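Glyoxalase 3 (PDB 4LRU) converts methylglyoxal to D-lactate in a single step without glutathione, clearing this toxic by-product of metabolism in Candida albicans. Local coordinates at residues Ala32-Phe36 with Glu81-Ala85; Ala125-Asp130 with Leu148-Lys152; Ala137-Gly141 with Gly165-Glu171. All coordinates share one frame; numbering follows the deposited sequence.

Contact 1. Residues Ala32-Phe36 with Glu81-Ala85; sequences ALHPF and EFNVA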
ATOM      1  N   ALA A  32       4.321  -0.268  -5.964  1.00 16.46           N
ATOM      2  CA  ALA A  32       5.002  -1.517  -5.682  1.00 18.23           C
ATOM      3  C   ALA A  32       6.491  -1.433  -5.982  1.00 16.89           C
ATOM      4  O   ALA A  32       7.311  -1.902  -5.185  1.00 19.59           O
ATOM      5  CB  ALA A  32       4.383  -2.643  -6.481  1.00 18.59           C
ATOM      6  N   LEU A  33       6.838  -0.868  -7.137  1.00 18.62           N
ATOM      7  CA  LEU A  33       8.229  -0.855  -7.601  1.00 19.02           C
ATOM      8  C   LEU A  33       9.137   0.007  -6.709  1.00 19.37           C
ATOM      9  O   LEU A  33      10.200  -0.455  -6.287  1.00 20.31           O
ATOM     10  CB  LEU A  33       8.301  -0.414  -9.064  1.00 19.73           C
ATOM     11  CG  LEU A  33       9.615  -0.616  -9.832  1.00 22.74           C
ATOM     12  CD1 LEU A  33       9.369  -0.722 -11.334  1.00 26.22           C
ATOM     13  CD2 LEU A  33      10.595   0.506  -9.538  1.00 25.79           C
ATOM     14  N   HIS A  34       8.736   1.238  -6.426  1.00 18.74           N
ATOM     15  CA  HIS A  34       9.575   2.115  -5.621  1.00 19.00           C
ATOM     16  C   HIS A  34       9.863   1.539  -4.235  1.00 19.47           C
ATOM     17  O   HIS A  34      11.034   1.449  -3.838  1.00 20.79           O
ATOM     18  CB  HIS A  34       8.984   3.526  -5.522  1.00 19.29           C
ATOM     19  CG  HIS A  34       9.071   4.303  -6.795  1.00 19.61           C
ATOM     20  ND1 HIS A  34       8.493   5.543  -6.946  1.00 20.59           N
ATOM     21  CD2 HIS A  34       9.677   4.026  -7.975  1.00 21.99           C
ATOM     22  CE1 HIS A  34       8.735   5.997  -8.161  1.00 20.59           C
ATOM     23  NE2 HIS A  34       9.466   5.103  -8.801  1.00 22.46           N
ATOM     24  N   PRO A  35       8.816   1.105  -3.505  1.00 17.69           N
ATOM     25  CA  PRO A  35       9.116   0.561  -2.187  1.00 19.57           C
ATOM     26  C   PRO A  35       9.923  -0.725  -2.271  1.00 19.74           C
ATOM     27  O   PRO A  35      10.816  -0.953  -1.454  1.00 19.69           O
ATOM     28  CB  PRO A  35       7.730   0.346  -1.562  1.00 20.27           C
ATOM     29  CG  PRO A  35       6.838   1.300  -2.293  1.00 20.64           C
ATOM     30  CD  PRO A  35       7.372   1.324  -3.691  1.00 18.21           C
ATOM     31  N   PHE A  36       9.639  -1.568  -3.267  1.00 18.58           N
ATOM     32  CA  PHE A  36      10.452  -2.760  -3.480  1.00 19.12           C
ATOM     33  C   PHE A  36      11.925  -2.367  -3.573  1.00 20.10           C
ATOM     34  O   PHE A  36      12.794  -2.958  -2.925  1.00 21.18           O
ATOM     35  CB  PHE A  36      10.020  -3.514  -4.751  1.00 18.81           C
ATOM     36  CG  PHE A  36      10.869  -4.724  -5.052  1.00 19.95           C
ATOM     37  CD1 PHE A  36      10.614  -5.944  -4.442  1.00 22.04           C
ATOM     38  CD2 PHE A  36      11.967  -4.627  -5.897  1.00 23.37           C
ATOM     39  CE1 PHE A  36      11.401  -7.047  -4.712  1.00 21.32           C
ATOM     40  CE2 PHE A  36      12.769  -5.725  -6.157  1.00 24.07           C
ATOM     41  CZ  PHE A  36      12.486  -6.936  -5.559  1.00 24.33           C
ATOM     42  N   GLU A  81      15.226  -8.022 -10.356  1.00 26.88           N
ATOM     43  CA  GLU A  81      14.813  -8.542  -9.066  1.00 27.62           C
ATOM     44  C   GLU A  81      13.323  -8.274  -8.837  1.00 25.85           C
ATOM     45  O   GLU A  81      12.614  -9.142  -8.323  1.00 24.80           O
ATOM     46  CB  GLU A  81      15.658  -7.952  -7.935  1.00 32.03           C
ATOM     47  CG  GLU A  81      17.114  -8.389  -7.962  1.00 37.46           C
ATOM     48  CD  GLU A  81      17.731  -8.503  -6.575  1.00 48.56           C
ATOM     49  OE1 GLU A  81      18.914  -8.115  -6.405  1.00 50.14           O
ATOM     50  OE2 GLU A  81      17.040  -8.987  -5.651  1.00 52.22           O
ATOM     51  N   PHE A  82      12.843  -7.104  -9.263  1.00 23.93           N
ATOM     52  CA  PHE A  82      11.412  -6.789  -9.200  1.00 22.18           C
ATOM     53  C   PHE A  82      10.554  -7.842  -9.915  1.00 23.74           C
ATOM     54  O   PHE A  82       9.559  -8.324  -9.354  1.00 23.25           O
ATOM     55  CB  PHE A  82      11.142  -5.396  -9.780  1.00 22.05           C
ATOM     56  CG  PHE A  82       9.703  -4.969  -9.709  1.00 22.58           C
ATOM     57  CD1 PHE A  82       9.103  -4.672  -8.486  1.00 23.37           C
ATOM     58  CD2 PHE A  82       8.959  -4.818 -10.872  1.00 23.52           C
ATOM     59  CE1 PHE A  82       7.783  -4.267  -8.419  1.00 23.75           C
ATOM     60  CE2 PHE A  82       7.640  -4.394 -10.807  1.00 24.00           C
ATOM     61  CZ  PHE A  82       7.058  -4.117  -9.589  1.00 23.42           C
ATOM     62  N   ASN A  83      10.927  -8.175 -11.144  1.00 24.83           N
ATOM     63  CA  ASN A  83      10.180  -9.171 -11.925  1.00 24.44           C
ATOM     64  C   ASN A  83      10.300 -10.583 -11.380  1.00 27.13           C
ATOM     65  O   ASN A  83       9.331 -11.344 -11.402  1.00 26.09           O
ATOM     66  CB  ASN A  83      10.547  -9.124 -13.402  1.00 25.36           C
ATOM     67  CG  ASN A  83       9.730  -8.094 -14.152  1.00 25.31           C
ATOM     68  OD1 ASN A  83       8.509  -8.045 -13.999  1.00 26.30           O
ATOM     69  ND2 ASN A  83      10.393  -7.220 -14.888  1.00 26.70           N
ATOM     70  N   VAL A  84      11.465 -10.924 -10.843  1.00 25.88           N
ATOM     71  CA  VAL A  84      11.609 -12.192 -10.145  1.00 28.38           C
ATOM     72  C   VAL A  84      10.632 -12.238  -8.970  1.00 27.36           C
ATOM     73  O   VAL A  84       9.956 -13.252  -8.736  1.00 28.25           O
ATOM     74  CB  VAL A  84      13.051 -12.389  -9.651  1.00 28.83           C
ATOM     75  CG1 VAL A  84      13.152 -13.611  -8.744  1.00 33.47           C
ATOM     76  CG2 VAL A  84      13.991 -12.541 -10.840  1.00 29.70           C
ATOM     77  N   ALA A  85      10.552 -11.134  -8.233  1.00 25.08           N
ATOM     78  CA  ALA A  85       9.639 -11.040  -7.107  1.00 23.97           C
ATOM     79  C   ALA A  85       8.167 -11.148  -7.518  1.00 25.86           C
ATOM     80  O   ALA A  85       7.367 -11.781  -6.823  1.00 25.95           O
ATOM     81  CB  ALA A  85       9.894  -9.763  -6.324  1.00 25.50           C
TER

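Contact 2. Residues Ala125-Asp130 with Leu148-Lys152; sequences ATTVYD and LNDPK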
ATOM      1  N   ALA A 125      -0.606  -7.893   8.693  1.00 20.66           N
ATOM      2  CA  ALA A 125      -0.428  -6.540   9.236  1.00 19.62           C
ATOM      3  C   ALA A 125      -0.494  -6.503  10.762  1.00 19.93           C
ATOM      4  O   ALA A 125       0.357  -5.889  11.415  1.00 20.05           O
ATOM      5  CB  ALA A 125      -1.457  -5.599   8.651  1.00 17.19           C
ATOM      6  N   THR A 126      -1.499  -7.146  11.358  1.00 19.15           N
ATOM      7  CA  THR A 126      -1.646  -7.064  12.814  1.00 18.99           C
ATOM      8  C   THR A 126      -0.551  -7.873  13.513  1.00 19.48           C
ATOM      9  O   THR A 126      -0.125  -7.524  14.624  1.00 20.78           O
ATOM     10  CB  THR A 126      -3.043  -7.511  13.317  1.00 21.13           C
ATOM     11  OG1 THR A 126      -3.333  -8.850  12.880  1.00 22.83           O
ATOM     12  CG2 THR A 126      -4.117  -6.561  12.827  1.00 22.12           C
ATOM     13  N   THR A 127      -0.122  -8.974  12.887  1.00 19.36           N
ATOM     14  CA  THR A 127       0.937  -9.789  13.450  1.00 21.02           C
ATOM     15  C   THR A 127       2.231  -8.983  13.484  1.00 20.07           C
ATOM     16  O   THR A 127       2.930  -8.939  14.506  1.00 22.31           O
ATOM     17  CB  THR A 127       1.113 -11.098  12.650  1.00 22.54           C
ATOM     18  OG1 THR A 127      -0.084 -11.879  12.779  1.00 24.46           O
ATOM     19  CG2 THR A 127       2.268 -11.894  13.159  1.00 24.11           C
ATOM     20  N   VAL A 128       2.505  -8.308  12.375  1.00 19.22           N
ATOM     21  CA  VAL A 128       3.658  -7.399  12.275  1.00 19.22           C
ATOM     22  C   VAL A 128       3.579  -6.315  13.341  1.00 18.48           C
ATOM     23  O   VAL A 128       4.534  -6.105  14.091  1.00 20.93           O
ATOM     24  CB  VAL A 128       3.732  -6.745  10.887  1.00 21.54           C
ATOM     25  CG1 VAL A 128       4.711  -5.576  10.889  1.00 20.75           C
ATOM     26  CG2 VAL A 128       4.125  -7.777   9.844  1.00 21.02           C
ATOM     27  N   TYR A 129       2.419  -5.667  13.458  1.00 19.67           N
ATOM     28  CA  TYR A 129       2.279  -4.570  14.412  1.00 20.60           C
ATOM     29  C   TYR A 129       2.422  -5.036  15.852  1.00 23.14           C
ATOM     30  O   TYR A 129       2.989  -4.328  16.678  1.00 21.05           O
ATOM     31  CB  TYR A 129       0.942  -3.848  14.230  1.00 19.48           C
ATOM     32  CG  TYR A 129       0.878  -2.513  14.935  1.00 21.05           C
ATOM     33  CD1 TYR A 129       1.642  -1.446  14.503  1.00 21.75           C
ATOM     34  CD2 TYR A 129       0.068  -2.330  16.037  1.00 23.29           C
ATOM     35  CE1 TYR A 129       1.594  -0.225  15.147  1.00 22.36           C
ATOM     36  CE2 TYR A 129       0.001  -1.113  16.681  1.00 27.20           C
ATOM     37  CZ  TYR A 129       0.772  -0.061  16.231  1.00 25.41           C
ATOM     38  OH  TYR A 129       0.723   1.147  16.905  1.00 28.17           O
ATOM     39  N   ASP A 130       1.895  -6.215  16.174  1.00 20.24           N
ATOM     40  CA  ASP A 130       1.786  -6.625  17.554  1.00 21.75           C
ATOM     41  C   ASP A 130       3.089  -7.197  18.101  1.00 23.31           C
ATOM     42  O   ASP A 130       3.186  -7.452  19.290  1.00 27.30           O
ATOM     43  CB  ASP A 130       0.676  -7.653  17.735  1.00 21.18           C
ATOM     44  CG  ASP A 130      -0.690  -7.031  17.701  1.00 25.24           C
ATOM     45  OD1 ASP A 130      -0.776  -5.780  17.748  1.00 22.97           O
ATOM     46  OD2 ASP A 130      -1.679  -7.790  17.697  1.00 25.82           O
ATOM     47  N   LEU A 148     -10.181  -3.064  10.626  1.00 19.91           N
ATOM     48  CA  LEU A 148      -9.055  -3.794  11.210  1.00 22.59           C
ATOM     49  C   LEU A 148      -8.886  -3.486  12.688  1.00 22.42           C
ATOM     50  O   LEU A 148      -8.437  -2.399  13.064  1.00 21.73           O
ATOM     51  CB  LEU A 148      -7.760  -3.497  10.475  1.00 22.56           C
ATOM     52  CG  LEU A 148      -6.565  -4.342  10.902  1.00 22.82           C
ATOM     53  CD1 LEU A 148      -6.901  -5.829  10.830  1.00 27.34           C
ATOM     54  CD2 LEU A 148      -5.362  -4.005  10.054  1.00 24.24           C
ATOM     55  N   ASN A 149      -9.229  -4.449  13.530  1.00 23.13           N
ATOM     56  CA  ASN A 149      -8.994  -4.275  14.952  1.00 24.98           C
ATOM     57  C   ASN A 149      -7.599  -4.798  15.302  1.00 22.71           C
ATOM     58  O   ASN A 149      -7.082  -5.719  14.661  1.00 23.61           O
ATOM     59  CB  ASN A 149     -10.101  -4.947  15.752  1.00 31.94           C
ATOM     60  CG  ASN A 149     -11.316  -4.041  15.921  1.00 36.31           C
ATOM     61  OD1 ASN A 149     -11.424  -2.998  15.274  1.00 37.09           O
ATOM     62  ND2 ASN A 149     -12.235  -4.447  16.771  1.00 40.54           N
ATOM     63  N   ASP A 150      -6.967  -4.156  16.269  1.00 23.07           N
ATOM     64  CA  ASP A 150      -5.684  -4.625  16.804  1.00 22.25           C
ATOM     65  C   ASP A 150      -5.990  -5.620  17.924  1.00 23.00           C
ATOM     66  O   ASP A 150      -6.688  -5.291  18.873  1.00 22.66           O
ATOM     67  CB  ASP A 150      -4.911  -3.424  17.356  1.00 23.66           C
ATOM     68  CG  ASP A 150      -3.519  -3.786  17.853  1.00 24.66           C
ATOM     69  OD1 ASP A 150      -3.195  -4.989  17.962  1.00 24.99           O
ATOM     70  OD2 ASP A 150      -2.758  -2.834  18.138  1.00 25.84           O
ATOM     71  N   PRO A 151      -5.519  -6.869  17.800  1.00 22.89           N
ATOM     72  CA  PRO A 151      -5.854  -7.853  18.825  1.00 26.52           C
ATOM     73  C   PRO A 151      -5.417  -7.438  20.225  1.00 27.82           C
ATOM     74  O   PRO A 151      -6.027  -7.845  21.208  1.00 28.64           O
ATOM     75  CB  PRO A 151      -5.091  -9.100  18.372  1.00 25.54           C
ATOM     76  CG  PRO A 151      -5.039  -8.964  16.886  1.00 23.99           C
ATOM     77  CD  PRO A 151      -4.923  -7.493  16.606  1.00 21.34           C
ATOM     78  N   LYS A 152      -4.376  -6.613  20.304  1.00 28.89           N
ATOM     79  CA  LYS A 152      -3.831  -6.196  21.591  1.00 28.86           C
ATOM     80  C   LYS A 152      -4.708  -5.185  22.325  1.00 31.46           C
ATOM     81  O   LYS A 152      -4.588  -5.027  23.543  1.00 31.70           O
ATOM     82  CB  LYS A 152      -2.433  -5.615  21.395  1.00 32.85           C
ATOM     83  CG  LYS A 152      -1.340  -6.674  21.411  1.00 37.92           C
ATOM     84  CD  LYS A 152       0.047  -6.065  21.256  1.00 43.93           C
ATOM     85  CE  LYS A 152       0.721  -5.835  22.599  1.00 49.79           C
ATOM     86  NZ  LYS A 152       1.881  -4.904  22.496  1.00 56.71           N
TER
HETATM   87  O   HOH W   1       3.856  -4.312  19.721  1.00 33.64           O
HETATM   88  O   HOH W   2       4.953  -6.105  21.472  1.00 32.12           O

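Contact 3. Residues Ala137-Gly141 with Gly165-Glu171; sequences AVCHG and GFTDIGE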
ATOM      1  N   ALA A 137       1.372   1.991   4.484  1.00 18.26           N
ATOM      2  CA  ALA A 137       0.691   1.945   3.208  1.00 18.93           C
ATOM      3  C   ALA A 137       0.784   3.298   2.528  1.00 17.86           C
ATOM      4  O   ALA A 137       0.941   4.338   3.174  1.00 17.94           O
ATOM      5  CB  ALA A 137      -0.763   1.553   3.408  1.00 19.55           C
ATOM      6  N   VAL A 138       0.644   3.270   1.214  1.00 17.41           N
ATOM      7  CA  VAL A 138       0.629   4.499   0.425  1.00 18.46           C
ATOM      8  C   VAL A 138      -0.666   4.615  -0.377  1.00 22.88           C
ATOM      9  O   VAL A 138      -1.250   3.620  -0.788  1.00 21.38           O
ATOM     10  CB  VAL A 138       1.866   4.587  -0.485  1.00 20.45           C
ATOM     11  CG1 VAL A 138       1.868   3.496  -1.550  1.00 21.35           C
ATOM     12  CG2 VAL A 138       1.967   5.963  -1.134  1.00 21.59           C
ATOM     13  N   CYS A 139      -1.112   5.857  -0.578  1.00 22.42           N
ATOM     14  CA  CYS A 139      -2.177   6.175  -1.541  1.00 22.33           C
ATOM     15  C   CYS A 139      -3.536   5.659  -1.050  1.00 19.92           C
ATOM     16  O   CYS A 139      -4.007   6.121  -0.025  1.00 18.38           O
ATOM     17  CB  CYS A 139      -1.814   5.640  -2.918  1.00 21.07           C
ATOM     18  SG  CYS A 139      -2.840   6.281  -4.256  1.00 33.20           S
ATOM     19  N   HIS A 140      -4.156   4.683  -1.723  1.00 20.71           N
ATOM     20  CA  HIS A 140      -5.356   4.043  -1.139  1.00 18.96           C
ATOM     21  C   HIS A 140      -5.041   2.850  -0.254  1.00 18.36           C
ATOM     22  O   HIS A 140      -5.942   2.221   0.318  1.00 19.40           O
ATOM     23  CB  HIS A 140      -6.360   3.638  -2.223  1.00 18.93           C
ATOM     24  CG  HIS A 140      -6.917   4.801  -2.972  1.00 20.17           C
ATOM     25  ND1 HIS A 140      -6.340   5.280  -4.127  1.00 22.53           N
ATOM     26  CD2 HIS A 140      -7.931   5.646  -2.678  1.00 22.00           C
ATOM     27  CE1 HIS A 140      -6.998   6.349  -4.532  1.00 21.30           C
ATOM     28  NE2 HIS A 140      -7.961   6.598  -3.664  1.00 21.40           N
ATOM     29  N   GLY A 141      -3.757   2.542  -0.146  1.00 17.24           N
ATOM     30  CA  GLY A 141      -3.286   1.445   0.697  1.00 18.87           C
ATOM     31  C   GLY A 141      -3.846   1.422   2.105  1.00 16.19           C
ATOM     32  O   GLY A 141      -4.034   0.340   2.673  1.00 17.83           O
ATOM     33  N   GLY A 165      -3.135   9.688   3.215  1.00 20.02           N
ATOM     34  CA  GLY A 165      -3.473   8.825   2.084  1.00 17.92           C
ATOM     35  C   GLY A 165      -4.099   9.686   1.006  1.00 18.02           C
ATOM     36  O   GLY A 165      -4.191  10.910   1.145  1.00 18.13           O
ATOM     37  N   PHE A 166      -4.580   9.045  -0.047  1.00 18.05           N
ATOM     38  CA  PHE A 166      -5.009   9.760  -1.242  1.00 19.08           C
ATOM     39  C   PHE A 166      -6.126  10.748  -0.916  1.00 18.85           C
ATOM     40  O   PHE A 166      -7.050  10.444  -0.165  1.00 19.12           O
ATOM     41  CB  PHE A 166      -5.432   8.784  -2.338  1.00 19.04           C
ATOM     42  CG  PHE A 166      -5.363   9.368  -3.726  1.00 18.47           C
ATOM     43  CD1 PHE A 166      -4.142   9.555  -4.353  1.00 19.39           C
ATOM     44  CD2 PHE A 166      -6.506   9.814  -4.363  1.00 20.27           C
ATOM     45  CE1 PHE A 166      -4.071  10.097  -5.607  1.00 20.85           C
ATOM     46  CE2 PHE A 166      -6.439  10.350  -5.631  1.00 20.43           C
ATOM     47  CZ  PHE A 166      -5.221  10.502  -6.251  1.00 21.77           C
ATOM     48  N   THR A 167      -6.015  11.950  -1.458  1.00 19.84           N
ATOM     49  CA  THR A 167      -6.899  13.048  -1.068  1.00 18.92           C
ATOM     50  C   THR A 167      -8.272  12.952  -1.733  1.00 19.49           C
ATOM     51  O   THR A 167      -8.404  12.445  -2.844  1.00 19.71           O
ATOM     52  CB  THR A 167      -6.304  14.438  -1.398  1.00 19.97           C
ATOM     53  OG1 THR A 167      -6.225  14.622  -2.818  1.00 20.57           O
ATOM     54  CG2 THR A 167      -4.922  14.618  -0.755  1.00 20.12           C
ATOM     55  N   ASP A 168      -9.286  13.480  -1.062  1.00 21.14           N
ATOM     56  CA  ASP A 168     -10.607  13.616  -1.674  1.00 22.05           C
ATOM     57  C   ASP A 168     -10.552  14.390  -2.989  1.00 22.52           C
ATOM     58  O   ASP A 168     -11.200  14.011  -3.962  1.00 24.94           O
ATOM     59  CB  ASP A 168     -11.569  14.299  -0.722  1.00 21.94           C
ATOM     60  CG  ASP A 168     -11.922  13.447   0.497  1.00 24.06           C
ATOM     61  OD1 ASP A 168     -11.515  12.273   0.575  1.00 22.42           O
ATOM     62  OD2 ASP A 168     -12.625  13.988   1.378  1.00 26.67           O
ATOM     63  N   ILE A 169      -9.820  15.506  -3.034  1.00 20.92           N
ATOM     64  CA  ILE A 169      -9.818  16.294  -4.247  1.00 21.19           C
ATOM     65  C   ILE A 169      -9.181  15.493  -5.389  1.00 19.80           C
ATOM     66  O   ILE A 169      -9.587  15.608  -6.547  1.00 22.86           O
ATOM     67  CB  ILE A 169      -9.160  17.682  -4.053  1.00 21.38           C
ATOM     68  CG1 ILE A 169      -9.569  18.626  -5.190  1.00 22.33           C
ATOM     69  CG2 ILE A 169      -7.653  17.557  -3.895  1.00 22.60           C
ATOM     70  CD1 ILE A 169      -9.020  20.043  -5.079  1.00 22.82           C
ATOM     71  N   GLY A 170      -8.181  14.685  -5.058  1.00 20.26           N
ATOM     72  CA  GLY A 170      -7.540  13.811  -6.037  1.00 21.10           C
ATOM     73  C   GLY A 170      -8.553  12.909  -6.728  1.00 21.83           C
ATOM     74  O   GLY A 170      -8.461  12.659  -7.934  1.00 22.17           O
ATOM     75  N   GLU A 171      -9.548  12.451  -5.972  1.00 20.63           N
ATOM     76  CA  GLU A 171     -10.591  11.601  -6.567  1.00 21.35           C
ATOM     77  C   GLU A 171     -11.412  12.353  -7.602  1.00 23.25           C
ATOM     78  O   GLU A 171     -11.817  11.779  -8.620  1.00 23.30           O
ATOM     79  CB  GLU A 171     -11.523  11.003  -5.496  1.00 21.63           C
ATOM     80  CG  GLU A 171     -10.845  10.386  -4.280  1.00 20.39           C
ATOM     81  CD  GLU A 171     -10.025   9.138  -4.579  1.00 19.52           C
ATOM     82  OE1 GLU A 171      -9.713   8.867  -5.760  1.00 21.99           O
ATOM     83  OE2 GLU A 171      -9.655   8.454  -3.592  1.00 21.66           O
TER

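Contact 1. Residues Ala32-Phe36 with Glu81-Ala85
Phe82 presents the edge of its ring to the face of Phe36 in a T-shaped pair, the two planes 69° apart and the ring centroids separated by 5.6 Å. The touching edge is the CD1 corner of Phe82, which comes within 3.9 Å of Phe36 CD2. Both phenylalanines carry CG anti to the backbone N (chi1 177° in Phe36 and almost the same in Phe82), an extended setting that sends each ring away from its own helix into the gap between the two. That reach is needed, because the short helical axes come no nearer than 10.9 Å and cross at 113°. Leu33 closes one face of the Phe82 ring: its CG sits almost exactly over the ring centre, 4.1 Å from the centroid, a CH-pi contact with the leucine side chain lying across that of Phe82 at about a right angle. On the same residue, the backbone CA of Leu33 meets Phe82 CE1 at 3.5 Å. The far end of the Phe36 ring reaches the backbone of the other helix, with CE2 3.4 Å from Phe82 N, while CE1 touches the methyl of Ala85 at 3.5 Å. A residue as small as alanine suits that place, since it lets the ring come up to the helix. Ile46 and Leu48 of strand 45-50 pack on Phe36 as well, and Ile74 of helix 69-76 on both Leu33 and Phe82. No hydrogen bond spans the two segments, so their cohesion rests on dispersion, aromatic edge-to-face attraction and the burial of apolar surface.

Contact 2. Residues Ala125-Asp130 with Leu148-Lys152
Asp150 turns its carboxylate toward Asp130 by holding CG anti to its backbone N (chi1 -176°), while Asp130 places CG beside its own backbone N (chi1 -76°), and the two acids run antiparallel alongside one another. The carboxylate planes differ by only 19°, and Asp130 OD1 lies 2.6 Å from Asp150 OD1. Two oxygens so close probably share a proton, one acid being protonated; otherwise the charges would oppose each other. Asp150 OD1 also accepts from Lys152 N at 3.1 Å, which closes an Asx turn, the N-H arriving from above the carboxylate plane. Lys152 contributes through its aliphatic part, CD resting 3.6 Å from Asp130 OD1, whereas its NZ makes weak bonds to two waters, one donating to Tyr129 O, the other to Asp130 O. Asp150 OD2 lies in the plane of the Tyr129 ring, at the CD2-CE2 edge, where the positive rim of the ring suits a carboxylate oxygen. Pro151 lays its ring carbons CB, CG and CD against Asp130 OD2, CD at 3.4 Å and also meeting Thr126 CB; its rigid ring suits the turn after Asp150. Toward the Leu148 end the contact becomes apolar: the methyl CG2 of Thr126 meets Leu148 CD1 at 3.5 Å, and the hydroxyl of Thr126 is turned back to bond Lys123 O in its own helix. Threonine thus offers a methyl to the leucine and satisfies its polar branch. Arg215 bonds Tyr129 O and makes a cation-pi contact with its ring. The arrangement joins the C-terminal part of helix 119-130, which precedes strand 134-138 of the central sheet, to the turn leading out of the short strand 149-150, far from the active site, with an Asx turn as its recognisable motif.

Contact 3. Residues Ala137-Gly141 with Gly165-Glu171
Two hydrogen bonds join the segments, one of them the short bond between His140 and Glu171. The imidazole NE2 donates to Glu171 OE2 over 2.5 Å, nearly straight at 172°, with the oxygen in the ring plane and using its syn lone pair. The two side chains meet head-on, their planes 29° apart; Glu171 reaches the histidine because its chain bends at chi2 (-66°). The other carboxylate oxygen, OE1, is hydrogen-bonded to His109 NE2, so both oxygens are engaged and the carboxylate is held against rotation. The second bond is between backbones, Phe166 N-H donating to Cys139 O at 3.0 Å, from above the carbonyl plane.

Aromatic and sulfur contacts centre on Phe166. Its CB stands over one face of the His140 ring, 3.8 Å from the centroid, a CH-pi contact offset toward the rim, and the ring itself meets the imidazole obliquely, covering that side with apolar carbon. Cys139 SG approaches Phe166 CD1 at 3.5 Å, a sulfur-aromatic contact. Gly165 suits its place because a CB there would crowd Cys139 O.

Cys139, His140 and Glu171 are the inferred active-site residues. The cysteine sits at a sharp turn after a strand, the nucleophile elbow known in the DJ-1 superfamily: Val138 to Gly141 form a type II' turn, Cys139 having positive phi. This turn follows strand 134-138, an inner strand of the sheet, between 102-105 and 216-219. Glu31 of helix 29-42 touches Cys139, and helix 168-173, capped by Thr167, holds Glu171 beside Thr177 and Met180 of helix 177-182.

Overall arrangement
All six segments fall in the DJ-1/PfpI family region, round one central sheet, and no contact touches another. Contact 3 carries the inferred active site. Contact 1 stands about 21 Å from it between centres, on the opposite side of the chain's centre, yet the nearest atoms are about 5 Å apart, and the side chain of Ala32 lies about 11 Å from that of Cys139; helix 29-42 also supplies Glu31, which touches Cys139. Contact 2 lies about 25 Å from contact 1 and 22 Å from contact 3 between centres, its nearest atoms about 9 Å from the latter. Contacts 2 and 3 alternate along the chain: 137-141 falls between 125-130 and 148-152, and 165-171 follows.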